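Local coordinates for protein proteasome accessory factor B/C (PafBC) (Paenarthrobacter aurescens, PDB 6SJ9) that probably acts as a transcriptional regulator of the bacterial DNA damage response, built from winged helix-turn-helix and WYL domains, at residues A[138-143]-A[393-398]; A[165-170]-A[209-214]; A[246-251]-A[275-280]. One frame throughout, in Å; residues are numbered along the deposited sequence.

Contact 1. Residues A[138-143]-A[393-398]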
loop_
_atom_site.group_PDB
_atom_site.type_symbol
_atom_site.label_atom_id
_atom_site.label_comp_id
_atom_site.label_asym_id
_atom_site.label_seq_id
_atom_site.Cartn_x
_atom_site.Cartn_y
_atom_site.Cartn_z
ATOM N N GLY A 138 -6.208 9.906 4.744
ATOM C CA GLY A 138 -5.409 9.300 3.699
ATOM C C GLY A 138 -5.218 7.806 3.818
ATOM O O GLY A 138 -4.340 7.259 3.134
ATOM N N VAL A 139 -5.977 7.137 4.692
ATOM C CA VAL A 139 -5.991 5.674 4.806
ATOM C C VAL A 139 -7.439 5.189 4.720
ATOM O O VAL A 139 -8.305 5.642 5.479
ATOM C CB VAL A 139 -5.326 5.161 6.108
ATOM C CG1 VAL A 139 -5.314 3.652 6.145
ATOM C CG2 VAL A 139 -3.910 5.691 6.243
ATOM N N GLN A 140 -7.692 4.257 3.819
ATOM C CA GLN A 140 -8.981 3.612 3.658
ATOM C C GLN A 140 -8.772 2.125 3.871
ATOM O O GLN A 140 -7.633 1.646 3.815
ATOM C CB GLN A 140 -9.536 3.898 2.255
ATOM C CG GLN A 140 -8.811 3.157 1.179
ATOM C CD GLN A 140 -9.218 3.574 -0.218
ATOM O OE1 GLN A 140 -10.083 4.432 -0.398
ATOM N NE2 GLN A 140 -8.619 2.942 -1.215
ATOM N N PRO A 141 -9.838 1.357 4.117
ATOM C CA PRO A 141 -9.673 -0.098 4.215
ATOM C C PRO A 141 -9.088 -0.654 2.925
ATOM O O PRO A 141 -9.346 -0.164 1.828
ATOM C CB PRO A 141 -11.096 -0.604 4.451
ATOM C CG PRO A 141 -11.786 0.576 5.061
ATOM C CD PRO A 141 -11.218 1.769 4.415
ATOM N N ARG A 142 -8.262 -1.663 3.060
ATOM C CA ARG A 142 -7.579 -2.206 1.902
ATOM C C ARG A 142 -8.440 -3.321 1.320
ATOM O O ARG A 142 -8.671 -4.351 1.968
ATOM C CB ARG A 142 -6.187 -2.699 2.282
ATOM C CG ARG A 142 -5.387 -3.048 1.053
ATOM C CD ARG A 142 -4.952 -1.785 0.354
ATOM N NE ARG A 142 -3.816 -1.160 1.017
ATOM C CZ ARG A 142 -2.690 -0.850 0.384
ATOM N NH1 ARG A 142 -1.695 -0.278 1.044
ATOM N NH2 ARG A 142 -2.560 -1.144 -0.908
ATOM N N ILE A 143 -8.952 -3.090 0.123
ATOM C CA ILE A 143 -9.786 -4.052 -0.561
ATOM C C ILE A 143 -8.927 -4.737 -1.588
ATOM O O ILE A 143 -8.439 -4.096 -2.517
ATOM C CB ILE A 143 -10.995 -3.418 -1.233
ATOM C CG1 ILE A 143 -11.751 -2.533 -0.240
ATOM C CG2 ILE A 143 -11.854 -4.574 -1.834
ATOM C CD1 ILE A 143 -12.477 -3.246 0.827
ATOM N N LEU A 393 -5.542 -0.980 -4.301
ATOM C CA LEU A 393 -5.129 0.395 -4.534
ATOM C C LEU A 393 -5.302 1.155 -3.228
ATOM O O LEU A 393 -6.421 1.186 -2.691
ATOM C CB LEU A 393 -5.954 1.034 -5.658
ATOM C CG LEU A 393 -5.924 0.180 -6.944
ATOM C CD1 LEU A 393 -6.633 0.847 -8.085
ATOM C CD2 LEU A 393 -4.496 -0.199 -7.386
ATOM N N PRO A 394 -4.256 1.716 -2.635
ATOM C CA PRO A 394 -4.461 2.521 -1.427
ATOM C C PRO A 394 -5.325 3.742 -1.734
ATOM O O PRO A 394 -5.591 4.103 -2.890
ATOM C CB PRO A 394 -3.037 2.889 -0.974
ATOM C CG PRO A 394 -2.159 1.816 -1.544
ATOM C CD PRO A 394 -2.822 1.440 -2.887
ATOM N N GLU A 395 -5.717 4.428 -0.670
ATOM C CA GLU A 395 -6.461 5.654 -0.872
ATOM C C GLU A 395 -5.556 6.706 -1.489
ATOM O O GLU A 395 -4.338 6.714 -1.286
ATOM C CB GLU A 395 -7.031 6.183 0.443
ATOM C CG GLU A 395 -8.170 7.162 0.204
ATOM C CD GLU A 395 -7.929 8.495 0.894
ATOM O OE1 GLU A 395 -8.541 8.727 1.960
ATOM O OE2 GLU A 395 -7.109 9.295 0.387
ATOM N N GLY A 396 -6.168 7.571 -2.286
ATOM C CA GLY A 396 -5.449 8.579 -3.012
ATOM C C GLY A 396 -4.713 8.060 -4.226
ATOM O O GLY A 396 -4.112 8.867 -4.945
ATOM N N TYR A 397 -4.679 6.633 -4.457
ATOM C CA TYR A 397 -4.146 6.046 -5.684
ATOM C C TYR A 397 -5.333 5.819 -6.625
ATOM O O TYR A 397 -6.315 5.188 -6.216
ATOM C CB TYR A 397 -3.425 4.711 -5.410
ATOM C CG TYR A 397 -2.650 4.216 -6.628
ATOM C CD1 TYR A 397 -1.367 4.690 -6.899
ATOM C CD2 TYR A 397 -3.238 3.355 -7.561
ATOM C CE1 TYR A 397 -0.668 4.271 -8.030
ATOM C CE2 TYR A 397 -2.549 2.937 -8.700
ATOM C CZ TYR A 397 -1.263 3.412 -8.937
ATOM O OH TYR A 397 -0.568 3.018 -10.072
ATOM N N PRO A 398 -5.285 6.252 -7.884
ATOM C CA PRO A 398 -6.481 6.162 -8.749
ATOM C C PRO A 398 -6.758 4.754 -9.260
ATOM O O PRO A 398 -5.839 3.964 -9.496
ATOM C CB PRO A 398 -6.146 7.096 -9.913
ATOM C CG PRO A 398 -4.668 7.467 -9.706
ATOM C CD PRO A 398 -4.090 6.691 -8.610
#
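Gln-140 and Glu-395 mark the nearest pass of two irregular backbones, 5.6 Å between their CA atoms, where Pro-394 to Tyr-397 form a type II beta turn closed by the N-H of Tyr-397 on Pro-394 O. Extended beyond CG (chi2 -172°), Gln-140 sets CD 3.5 Å from Glu-395 CB. OE1 comes up to Glu-395 CG, and NE2 gives Leu-393 O a weak hydrogen bond of 3.2 Å, bent to 126° at the hydrogen. An alanine here would probably leave Leu-393 O without that donor and open a gap beside Glu-395 CB and CG. Glu-395 turns its carboxylate to Gly-138, whose CA is 3.6 Å from OE1. Arg-142 bends at chi2 and chi3, and one face of its guanidinium receives the Pro-394 ring, with CG 3.1 Å from NH2. The stronger tie of that group is the salt bridge from NH1 to Glu-109; Ala-105 of the same helix, 95-118, touches Pro-394. The contact thus joins the linker between helices 95-118 and 147-159 to a loop of the PafC helix-turn-helix region. Glu-395 OE1 is buried without a hydrogen bond, and Lys-261 offers it a long, weak ion pair; with one weak bond across, the two loops meet chiefly by van der Waals contact.

Contact 2. Residues A[165-170]-A[209-214]; sequences FGYQAV and LSRMTT
Gly-166 O takes the N-H of Thr-213 at 2.9 Å, from a donor standing 56° out of the carbonyl plane, and also meets the CA-H of Met-212. The N-H of the same residue, Gly-166, gives a weak bond of 3.3 Å to Thr-214 OG1. Glycine suits the place: a CB would clash with Thr-213 OG1 and Thr-214 CG2. Further along, Gln-168 N points almost straight (176°) at Arg-211 O, 3.1 Å away. The two backbone-to-backbone bonds set a single beta bridge, Tyr-167 with Met-212, at the end of strand 163-168. The strand lies in the WYL domain and pairs with strands 175-188 and 217-218, consistent with the Sm-like fold, and the 3-10 turn 209-211 leads the chain from strand 203-208 back alongside strand 163-168. Met-212, present as selenomethionine, stretches beyond CG with chi2 and chi3 both anti and carries its CE over the centre of the Phe-165 ring, 3.8 Å from the centroid; SE sits obliquely to the ring, a Met-aromatic contact. Met-212 CG lies 3.7 Å from Phe-165 CD1. The same Met-212 CG is 4.1 Å from Tyr-167 CD1, at the edge of that ring and near its plane. Phe-207 meets both aromatic rings edge-to-face, while Tyr-167 OH bonds to Arg-208 N. Arg-211 crosses Tyr-167 at about a right angle, its CB 3.6 Å from CE1, and the rest of its chain passes beside Gln-168. There the carbonyl O of Gln-168 lies over one face of the guanidinium, and NH2 rests against Gln-168 CG and NE2. Glu-306 makes a long, weak ion pair with Arg-211 NH2, and Thr-213 OG1 is hydrogen-bonded to Glu-175.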
loop_
_atom_site.group_PDB
_atom_site.type_symbol
_atom_site.label_atom_id
_atom_site.label_comp_id
_atom_site.label_asym_id
_atom_site.label_seq_id
_atom_site.Cartn_x
_atom_site.Cartn_y
_atom_site.Cartn_z
ATOM N N PHE A 165 -15.891 -23.733 -8.502
ATOM C CA PHE A 165 -16.165 -22.721 -7.482
ATOM C C PHE A 165 -17.613 -22.277 -7.583
ATOM O O PHE A 165 -18.258 -22.404 -8.641
ATOM C CB PHE A 165 -15.292 -21.463 -7.580
ATOM C CG PHE A 165 -15.293 -20.844 -8.936
ATOM C CD1 PHE A 165 -16.219 -19.841 -9.265
ATOM C CD2 PHE A 165 -14.414 -21.310 -9.920
ATOM C CE1 PHE A 165 -16.225 -19.306 -10.566
ATOM C CE2 PHE A 165 -14.414 -20.761 -11.190
ATOM C CZ PHE A 165 -15.323 -19.789 -11.532
ATOM N N GLY A 166 -18.123 -21.803 -6.445
ATOM C CA GLY A 166 -19.440 -21.198 -6.427
ATOM C C GLY A 166 -19.414 -19.814 -7.054
ATOM O O GLY A 166 -18.528 -19.007 -6.790
ATOM N N TYR A 167 -20.401 -19.536 -7.896
ATOM C CA TYR A 167 -20.441 -18.264 -8.598
ATOM C C TYR A 167 -21.848 -17.691 -8.575
ATOM O O TYR A 167 -22.797 -18.353 -9.005
ATOM C CB TYR A 167 -19.974 -18.376 -10.044
ATOM C CG TYR A 167 -19.692 -17.012 -10.577
ATOM C CD1 TYR A 167 -18.632 -16.288 -10.066
ATOM C CD2 TYR A 167 -20.460 -16.453 -11.579
ATOM C CE1 TYR A 167 -18.326 -15.041 -10.528
ATOM C CE2 TYR A 167 -20.178 -15.162 -12.052
ATOM C CZ TYR A 167 -19.111 -14.468 -11.512
ATOM O OH TYR A 167 -18.784 -13.213 -11.937
ATOM N N GLN A 168 -21.978 -16.454 -8.111
ATOM C CA GLN A 168 -23.285 -15.804 -8.127
ATOM C C GLN A 168 -23.531 -15.188 -9.501
ATOM O O GLN A 168 -23.016 -14.108 -9.831
ATOM C CB GLN A 168 -23.385 -14.774 -7.009
ATOM C CG GLN A 168 -24.832 -14.428 -6.735
ATOM C CD GLN A 168 -25.122 -14.331 -5.261
ATOM O OE1 GLN A 168 -25.813 -15.189 -4.704
ATOM N NE2 GLN A 168 -24.586 -13.297 -4.610
ATOM N N ALA A 169 -24.446 -15.823 -10.226
ATOM C CA ALA A 169 -24.746 -15.649 -11.640
ATOM C C ALA A 169 -24.882 -14.207 -12.108
ATOM O O ALA A 169 -25.112 -13.290 -11.311
ATOM C CB ALA A 169 -26.029 -16.413 -11.977
ATOM N N VAL A 170 -24.689 -14.016 -13.418
ATOM C CA VAL A 170 -24.656 -12.678 -14.000
ATOM C C VAL A 170 -25.991 -11.992 -13.763
ATOM O O VAL A 170 -26.052 -10.784 -13.500
ATOM C CB VAL A 170 -24.315 -12.775 -15.502
ATOM C CG1 VAL A 170 -24.301 -11.400 -16.152
ATOM C CG2 VAL A 170 -22.984 -13.493 -15.705
ATOM N N LEU A 209 -13.851 -11.964 -9.455
ATOM C CA LEU A 209 -13.438 -12.668 -8.235
ATOM C C LEU A 209 -14.343 -12.319 -7.062
ATOM O O LEU A 209 -14.728 -13.209 -6.280
ATOM C CB LEU A 209 -11.977 -12.338 -7.894
ATOM C CG LEU A 209 -10.877 -13.326 -8.262
ATOM C CD1 LEU A 209 -10.890 -13.567 -9.733
ATOM C CD2 LEU A 209 -9.482 -12.811 -7.863
ATOM N N SER A 210 -14.793 -11.054 -6.994
ATOM C CA SER A 210 -15.637 -10.625 -5.882
ATOM C C SER A 210 -16.970 -11.366 -5.859
ATOM O O SER A 210 -17.599 -11.437 -4.800
ATOM C CB SER A 210 -15.863 -9.111 -5.927
ATOM O OG SER A 210 -16.706 -8.732 -7.013
ATOM N N ARG A 211 -17.409 -11.942 -6.983
ATOM C CA ARG A 211 -18.694 -12.642 -7.045
ATOM C C ARG A 211 -18.597 -14.152 -6.791
ATOM O O ARG A 211 -19.604 -14.856 -6.928
ATOM C CB ARG A 211 -19.378 -12.376 -8.372
ATOM C CG ARG A 211 -19.576 -10.842 -8.666
ATOM C CD ARG A 211 -20.949 -10.614 -9.259
ATOM N NE ARG A 211 -21.983 -10.619 -8.220
ATOM C CZ ARG A 211 -23.279 -10.897 -8.412
ATOM N NH1 ARG A 211 -23.756 -11.224 -9.619
ATOM N NH2 ARG A 211 -24.108 -10.858 -7.370
HETATM N N MSE A 212 -17.420 -14.654 -6.429
HETATM C CA MSE A 212 -17.256 -16.064 -6.056
HETATM C C MSE A 212 -17.728 -16.282 -4.624
HETATM O O MSE A 212 -17.288 -15.597 -3.701
HETATM C CB MSE A 212 -15.793 -16.496 -6.188
HETATM C CG MSE A 212 -15.331 -16.686 -7.607
HETATM SE SE MSE A 212 -13.405 -16.976 -7.715
HETATM C CE MSE A 212 -13.287 -17.202 -9.666
ATOM N N THR A 213 -18.606 -17.247 -4.437
ATOM C CA THR A 213 -19.123 -17.494 -3.107
ATOM C C THR A 213 -18.175 -18.334 -2.247
ATOM O O THR A 213 -18.236 -18.241 -1.012
ATOM C CB THR A 213 -20.460 -18.189 -3.237
ATOM O OG1 THR A 213 -20.229 -19.461 -3.803
ATOM C CG2 THR A 213 -21.305 -17.452 -4.217
ATOM N N THR A 214 -17.271 -19.108 -2.867
ATOM C CA THR A 214 -16.451 -20.103 -2.186
ATOM C C THR A 214 -14.972 -19.821 -2.378
ATOM O O THR A 214 -14.560 -18.953 -3.153
ATOM C CB THR A 214 -16.701 -21.502 -2.726
ATOM O OG1 THR A 214 -15.958 -21.637 -3.937
ATOM C CG2 THR A 214 -18.159 -21.712 -3.037
#

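Contact 3. Residues A[246-251]-A[275-280]; sequences QATLVI and RDRITV
One face of the Arg-277 guanidinium carries the methyl CG2 of Thr-248, 3.3 Å above its plane and offset toward the rim. The guanidinium of Arg-275 has Val-250 O over one face, also toward the rim, while its NE is held by a salt bridge to Asp-252 and its NH2 by Gln-661. Both residues belong to the strand 275-282 that pairs with 245-252 at the middle of the four-stranded antiparallel sheet of the WCX domain. The strand order, with 263-268 and 299-303 outermost, is that of a ferredoxin-like fold. The strands run 161° apart and are sewn by hydrogen-bonded pairs at Ala-247 with Val-280, Leu-249 with Ile-278 and Ile-251 with Asp-276. Leu-249 and Ile-278 exchange both their backbone N-H to O bonds at 2.8 Å; between the pairs, CA-H groups such as that of Val-250 lean on carbonyl oxygens, here Asp-276 O. Thr-248 and Thr-279 lie side by side on the same face as Val-250 and Arg-277. Ala-247, Leu-249, Ile-251, Asp-276, Ile-278 and Val-280 line the other face, where Leu-259 of helix 257-261 packs on Leu-249, Ile-251 and Ile-278. Thr-279 OG1 bonds to Thr-264, and the Asp-276 carboxylate pairs with Arg-260 and Lys-253. Leu-249 CD1 crosses to Val-280 CG2 at 4.0 Å. Ile-251 and Ile-278 each place CG1 between the backbone N and the carbonyl carbon (chi1 62° and 64°), and both chains then run extended, so that CD1 of Ile-251 and CD1 of Ile-278 meet at 3.8 Å.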
loop_
_atom_site.group_PDB
_atom_site.type_symbol
_atom_site.label_atom_id
_atom_site.label_comp_id
_atom_site.label_asym_id
_atom_site.label_seq_id
_atom_site.Cartn_x
_atom_site.Cartn_y
_atom_site.Cartn_z
ATOM N N GLN A 246 -25.863 4.297 -6.926
ATOM C CA GLN A 246 -25.858 5.221 -5.791
ATOM C C GLN A 246 -26.252 4.530 -4.494
ATOM O O GLN A 246 -27.276 3.844 -4.438
ATOM C CB GLN A 246 -26.817 6.388 -6.006
ATOM C CG GLN A 246 -26.846 7.389 -4.845
ATOM C CD GLN A 246 -27.575 8.706 -5.187
ATOM O OE1 GLN A 246 -27.071 9.541 -5.946
ATOM N NE2 GLN A 246 -28.773 8.876 -4.629
ATOM N N ALA A 247 -25.430 4.710 -3.461
ATOM C CA ALA A 247 -25.683 4.204 -2.120
ATOM C C ALA A 247 -26.147 5.329 -1.194
ATOM O O ALA A 247 -25.722 6.477 -1.332
ATOM C CB ALA A 247 -24.413 3.551 -1.559
ATOM N N THR A 248 -27.013 4.987 -0.236
ATOM C CA THR A 248 -27.504 5.927 0.769
ATOM C C THR A 248 -27.087 5.408 2.142
ATOM O O THR A 248 -27.449 4.288 2.530
ATOM C CB THR A 248 -29.019 6.101 0.681
ATOM O OG1 THR A 248 -29.385 6.388 -0.675
ATOM C CG2 THR A 248 -29.480 7.270 1.543
ATOM N N LEU A 249 -26.304 6.211 2.862
ATOM C CA LEU A 249 -25.653 5.772 4.083
ATOM C C LEU A 249 -25.939 6.754 5.207
ATOM O O LEU A 249 -25.965 7.973 4.993
ATOM C CB LEU A 249 -24.139 5.644 3.879
ATOM C CG LEU A 249 -23.673 4.822 2.679
ATOM C CD1 LEU A 249 -22.143 4.880 2.592
ATOM C CD2 LEU A 249 -24.180 3.370 2.711
ATOM N N VAL A 250 -26.171 6.215 6.401
ATOM C CA VAL A 250 -26.203 6.994 7.632
ATOM C C VAL A 250 -24.922 6.693 8.391
ATOM O O VAL A 250 -24.669 5.534 8.730
ATOM C CB VAL A 250 -27.437 6.672 8.485
ATOM C CG1 VAL A 250 -27.303 7.343 9.817
ATOM C CG2 VAL A 250 -28.705 7.123 7.785
ATOM N N ILE A 251 -24.153 7.741 8.700
ATOM C CA ILE A 251 -22.841 7.637 9.329
ATOM C C ILE A 251 -22.749 8.570 10.533
ATOM O O ILE A 251 -23.390 9.623 10.577
ATOM C CB ILE A 251 -21.708 7.980 8.341
ATOM C CG1 ILE A 251 -21.857 9.420 7.859
ATOM C CG2 ILE A 251 -21.723 7.052 7.145
ATOM C CD1 ILE A 251 -20.725 9.853 6.964
ATOM N N ARG A 275 -25.664 12.000 13.593
ATOM C CA ARG A 275 -25.383 11.197 12.410
ATOM C C ARG A 275 -25.810 11.976 11.171
ATOM O O ARG A 275 -26.782 12.730 11.189
ATOM C CB ARG A 275 -26.110 9.814 12.435
ATOM C CG ARG A 275 -25.704 8.871 13.579
ATOM C CD ARG A 275 -26.226 7.449 13.366
ATOM N NE ARG A 275 -25.133 6.540 13.022
ATOM C CZ ARG A 275 -25.268 5.258 12.666
ATOM N NH1 ARG A 275 -26.468 4.686 12.577
ATOM N NH2 ARG A 275 -24.176 4.533 12.392
ATOM N N ASP A 276 -25.104 11.723 10.079
ATOM C CA ASP A 276 -25.319 12.319 8.774
ATOM C C ASP A 276 -25.908 11.299 7.815
ATOM O O ASP A 276 -25.728 10.088 7.972
ATOM C CB ASP A 276 -23.993 12.817 8.188
ATOM C CG ASP A 276 -23.431 14.007 8.931
ATOM O OD1 ASP A 276 -24.229 14.828 9.429
ATOM O OD2 ASP A 276 -22.184 14.112 9.002
ATOM N N ARG A 277 -26.566 11.798 6.779
ATOM C CA ARG A 277 -27.032 10.948 5.697
ATOM C C ARG A 277 -26.291 11.385 4.441
ATOM O O ARG A 277 -26.472 12.512 3.976
ATOM C CB ARG A 277 -28.553 11.062 5.548
ATOM C CG ARG A 277 -29.184 10.235 4.455
ATOM C CD ARG A 277 -30.654 10.598 4.334
ATOM N NE ARG A 277 -31.401 9.736 3.415
ATOM C CZ ARG A 277 -31.714 10.037 2.158
ATOM N NH1 ARG A 277 -32.414 9.169 1.430
ATOM N NH2 ARG A 277 -31.328 11.188 1.622
ATOM N N ILE A 278 -25.475 10.491 3.877
ATOM C CA ILE A 278 -24.721 10.804 2.670
ATOM C C ILE A 278 -25.095 9.822 1.576
ATOM O O ILE A 278 -25.578 8.716 1.829
ATOM C CB ILE A 278 -23.192 10.776 2.882
ATOM C CG1 ILE A 278 -22.725 9.361 3.254
ATOM C CG2 ILE A 278 -22.775 11.789 3.883
ATOM C CD1 ILE A 278 -21.208 9.188 3.235
ATOM N N THR A 279 -24.797 10.225 0.346
ATOM C CA THR A 279 -24.857 9.358 -0.815
ATOM C C THR A 279 -23.454 9.227 -1.385
ATOM O O THR A 279 -22.656 10.166 -1.318
ATOM C CB THR A 279 -25.827 9.912 -1.885
ATOM O OG1 THR A 279 -25.575 11.308 -2.092
ATOM C CG2 THR A 279 -27.273 9.778 -1.429
ATOM N N VAL A 280 -23.116 8.021 -1.841
ATOM C CA VAL A 280 -21.824 7.757 -2.448
ATOM C C VAL A 280 -22.061 6.905 -3.689
ATOM O O VAL A 280 -23.023 6.129 -3.770
ATOM C CB VAL A 280 -20.824 7.072 -1.495
ATOM C CG1 VAL A 280 -20.646 7.868 -0.234
ATOM C CG2 VAL A 280 -21.247 5.651 -1.192
#

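In the fold
From the N terminus the chain leaves helix 95-118 and enters residues 138-143, which meet 393-398 only after 249 intervening residues, closing the longest loop of the three as contact 1. Contacts 2 and 3 are both nested inside that loop, and they follow one another in series. Contact 2 closes a 38-residue excursion within the first WYL domain; contact 3 then closes a 23-residue one within the first WCX domain. These two are local to single domains, whereas contact 1 ties the loop between helices 95-118 and 147-159 to the later helix-turn-helix region. None touches another: contact 1 lies about 24 Å from contact 2 and 20 Å from contact 3, centre to centre.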